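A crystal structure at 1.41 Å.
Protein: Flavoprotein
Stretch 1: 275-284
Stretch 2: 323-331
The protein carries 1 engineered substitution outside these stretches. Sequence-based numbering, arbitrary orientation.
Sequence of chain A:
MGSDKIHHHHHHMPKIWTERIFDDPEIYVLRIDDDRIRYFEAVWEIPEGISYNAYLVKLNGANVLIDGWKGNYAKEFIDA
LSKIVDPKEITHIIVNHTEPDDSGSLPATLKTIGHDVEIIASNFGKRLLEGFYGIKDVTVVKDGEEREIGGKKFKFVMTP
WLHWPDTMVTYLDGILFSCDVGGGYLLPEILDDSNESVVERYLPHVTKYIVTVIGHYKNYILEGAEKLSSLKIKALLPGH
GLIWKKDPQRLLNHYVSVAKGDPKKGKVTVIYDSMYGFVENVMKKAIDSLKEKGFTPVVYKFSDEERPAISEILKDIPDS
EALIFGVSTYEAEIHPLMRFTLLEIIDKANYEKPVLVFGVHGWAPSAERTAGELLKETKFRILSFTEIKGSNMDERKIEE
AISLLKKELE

Stretch 1, residues 275-284: MYGFVENVMK
Stretch 2 323-331: LIFGVSTYE

Residues 278-284 form a helix that continues beyond the stretch, preceded by a loop; residues 323-327 end a β-strand (phi/psi near -120/130) that gives way to loop at S328. The axes run nearly antiparallel, at 155°, and approach to 8.7 Å. V279 CA lies 6.4 Å from G326 CA, and M275 CA 6.5 Å from S328 CA. G277 is the N-cap; its phi/psi of 116/-15 would jam a CB against the preceding carbonyl, so glycine fits. M283 N donates to V279 O at 2.8 Å within the helix.

The strand's glycine lets the helix come close: a CB on G326 would lie 2.8 Å from M283 SD. M283 (m, m, m) instead lays SD 3.9 Å from G326 CA and carries CE to 3.8 Å from I324 CG2 (I324 m, t), flexible thioether against branched aliphatic. V279 (t) sets CG2 3.6 Å from S328 OG. S328 OG (chi1 m) accepts a weak hydrogen bond from M275 N, 3.4 Å long.

Beyond the strand, Y330, at phi/psi 64/-109 and chi1 m, offers a ring face to the edge of Y276 (chi1 -41°): centroids 5.0 Å apart, planes at 71°, CE2 to CE2 3.6 Å. M275 (m, t, p) places SD 4.0 Å from Y330 CD2, a polarizable sulfur beside an aromatic ring.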

# COMPACT_ATOMS: atom_id res chain seq x y z
N MET A 275 5.81 4.27 -13.79
CA MET A 275 5.36 5.60 -13.41
C MET A 275 4.85 6.37 -14.61
O MET A 275 3.90 7.14 -14.48
CB MET A 275 6.49 6.39 -12.73
CG MET A 275 6.77 5.97 -11.27
SD MET A 275 8.25 6.72 -10.47
CE MET A 275 7.71 8.42 -10.33
N TYR A 276 5.47 6.16 -15.79
CA TYR A 276 5.12 6.91 -17.00
C TYR A 276 4.96 6.08 -18.26
O TYR A 276 4.54 6.66 -19.27
CB TYR A 276 6.17 7.99 -17.33
CG TYR A 276 6.69 8.77 -16.14
CD1 TYR A 276 5.87 9.64 -15.43
CD2 TYR A 276 8.01 8.64 -15.73
CE1 TYR A 276 6.33 10.31 -14.33
CE2 TYR A 276 8.49 9.32 -14.63
CZ TYR A 276 7.64 10.15 -13.93
OH TYR A 276 8.13 10.81 -12.84
N GLY A 277 5.32 4.80 -18.28
CA GLY A 277 5.24 3.99 -19.50
C GLY A 277 6.57 3.49 -20.03
O GLY A 277 6.58 2.52 -20.82
N PHE A 278 7.69 4.04 -19.59
CA PHE A 278 8.99 3.55 -20.05
C PHE A 278 9.31 2.17 -19.47
O PHE A 278 9.84 1.31 -20.19
CB PHE A 278 10.06 4.55 -19.69
CG PHE A 278 9.92 5.84 -20.44
CD1 PHE A 278 10.33 5.93 -21.75
CD2 PHE A 278 9.34 6.93 -19.86
CE1 PHE A 278 10.18 7.09 -22.46
CE2 PHE A 278 9.20 8.12 -20.57
CZ PHE A 278 9.62 8.19 -21.86
N VAL A 279 9.01 1.93 -18.20
CA VAL A 279 9.19 0.59 -17.64
C VAL A 279 8.28 -0.40 -18.35
O VAL A 279 8.69 -1.51 -18.70
CB VAL A 279 8.98 0.60 -16.12
CG1 VAL A 279 9.07 -0.80 -15.58
CG2 VAL A 279 10.02 1.49 -15.44
N GLU A 280 7.02 -0.02 -18.55
CA GLU A 280 6.08 -0.92 -19.23
C GLU A 280 6.60 -1.33 -20.61
O GLU A 280 6.45 -2.49 -21.01
CB GLU A 280 4.72 -0.23 -19.35
CG GLU A 280 3.79 -0.78 -20.43
CD GLU A 280 3.14 -2.05 -19.99
OE1 GLU A 280 3.09 -2.26 -18.77
OE2 GLU A 280 2.70 -2.84 -20.87
N ASN A 281 7.20 -0.40 -21.36
CA ASN A 281 7.68 -0.76 -22.69
C ASN A 281 8.75 -1.83 -22.62
O ASN A 281 8.75 -2.77 -23.43
CB ASN A 281 8.23 0.48 -23.36
CG ASN A 281 7.14 1.40 -23.84
OD1 ASN A 281 5.95 1.08 -23.71
ND2 ASN A 281 7.52 2.54 -24.39
N VAL A 282 9.70 -1.70 -21.69
CA VAL A 282 10.73 -2.71 -21.54
C VAL A 282 10.13 -4.02 -21.03
O VAL A 282 10.50 -5.10 -21.50
CB VAL A 282 11.87 -2.22 -20.63
CG1 VAL A 282 12.79 -3.39 -20.25
CG2 VAL A 282 12.67 -1.12 -21.34
N MET A 283 9.22 -3.94 -20.06
CA MET A 283 8.72 -5.18 -19.48
C MET A 283 7.83 -5.95 -20.45
O MET A 283 7.85 -7.19 -20.45
CB MET A 283 8.03 -4.89 -18.14
CG MET A 283 8.94 -4.16 -17.13
SD MET A 283 10.60 -4.90 -16.90
CE MET A 283 10.03 -6.31 -16.08
N LYS A 284 7.11 -5.26 -21.32
CA LYS A 284 6.37 -5.93 -22.38
C LYS A 284 7.30 -6.76 -23.25
O LYS A 284 7.01 -7.92 -23.56
CB LYS A 284 5.64 -4.87 -23.22
CG LYS A 284 5.07 -5.35 -24.53
CD LYS A 284 4.03 -6.41 -24.31
CE LYS A 284 3.51 -6.96 -25.63
NZ LYS A 284 2.48 -8.01 -25.39
N LEU A 323 11.72 -14.71 -10.28
CA LEU A 323 11.02 -13.43 -10.27
C LEU A 323 11.75 -12.44 -11.17
O LEU A 323 12.98 -12.47 -11.29
CB LEU A 323 10.96 -12.82 -8.86
CG LEU A 323 10.40 -13.69 -7.74
CD1 LEU A 323 10.36 -12.91 -6.43
CD2 LEU A 323 9.01 -14.20 -8.11
N ILE A 324 10.98 -11.56 -11.79
CA ILE A 324 11.55 -10.48 -12.59
C ILE A 324 10.94 -9.18 -12.09
O ILE A 324 9.71 -9.07 -12.02
CB ILE A 324 11.28 -10.64 -14.10
CG1 ILE A 324 11.97 -11.90 -14.62
CG2 ILE A 324 11.79 -9.40 -14.85
CD1 ILE A 324 11.94 -12.04 -16.08
N PHE A 325 11.79 -8.22 -11.76
CA PHE A 325 11.35 -6.92 -11.25
C PHE A 325 11.67 -5.83 -12.26
O PHE A 325 12.75 -5.83 -12.87
CB PHE A 325 12.05 -6.60 -9.93
CG PHE A 325 11.62 -7.48 -8.81
CD1 PHE A 325 10.41 -7.25 -8.16
CD2 PHE A 325 12.40 -8.54 -8.42
CE1 PHE A 325 10.00 -8.08 -7.15
CE2 PHE A 325 12.00 -9.37 -7.40
CZ PHE A 325 10.80 -9.14 -6.76
N GLY A 326 10.72 -4.91 -12.46
CA GLY A 326 10.97 -3.69 -13.21
C GLY A 326 10.75 -2.51 -12.28
O GLY A 326 9.66 -2.37 -11.70
N VAL A 327 11.76 -1.65 -12.13
CA VAL A 327 11.83 -0.68 -11.05
C VAL A 327 11.98 0.73 -11.64
O VAL A 327 12.98 1.03 -12.30
CB VAL A 327 13.00 -0.99 -10.10
CG1 VAL A 327 13.06 0.02 -9.01
CG2 VAL A 327 12.87 -2.41 -9.56
N SER A 328 10.97 1.57 -11.41
CA SER A 328 11.11 3.01 -11.65
C SER A 328 11.98 3.65 -10.58
O SER A 328 11.87 3.33 -9.39
CB SER A 328 9.75 3.70 -11.59
OG SER A 328 8.85 3.27 -12.60
N THR A 329 12.76 4.64 -10.99
CA THR A 329 13.63 5.35 -10.07
C THR A 329 13.45 6.84 -10.31
O THR A 329 12.61 7.45 -9.66
CB THR A 329 15.08 4.90 -10.24
OG1 THR A 329 15.51 5.20 -11.57
CG2 THR A 329 15.24 3.39 -9.97
N TYR A 330 14.18 7.42 -11.28
CA TYR A 330 14.14 8.86 -11.52
C TYR A 330 14.69 9.61 -10.30
O TYR A 330 15.89 9.54 -10.04
CB TYR A 330 12.72 9.31 -11.94
CG TYR A 330 12.20 8.49 -13.13
CD1 TYR A 330 12.60 8.78 -14.42
CD2 TYR A 330 11.32 7.42 -12.94
CE1 TYR A 330 12.15 8.05 -15.50
CE2 TYR A 330 10.86 6.66 -14.03
CZ TYR A 330 11.27 6.99 -15.30
OH TYR A 330 10.83 6.25 -16.38
N GLU A 331 13.82 10.29 -9.53
CA GLU A 331 14.27 11.05 -8.36
C GLU A 331 14.68 10.17 -7.18
O GLU A 331 15.48 10.62 -6.35
CB GLU A 331 13.17 12.04 -7.93
CG GLU A 331 11.92 11.40 -7.29
CD GLU A 331 10.96 10.80 -8.34
OE1 GLU A 331 11.33 10.81 -9.54
OE2 GLU A 331 9.85 10.36 -7.96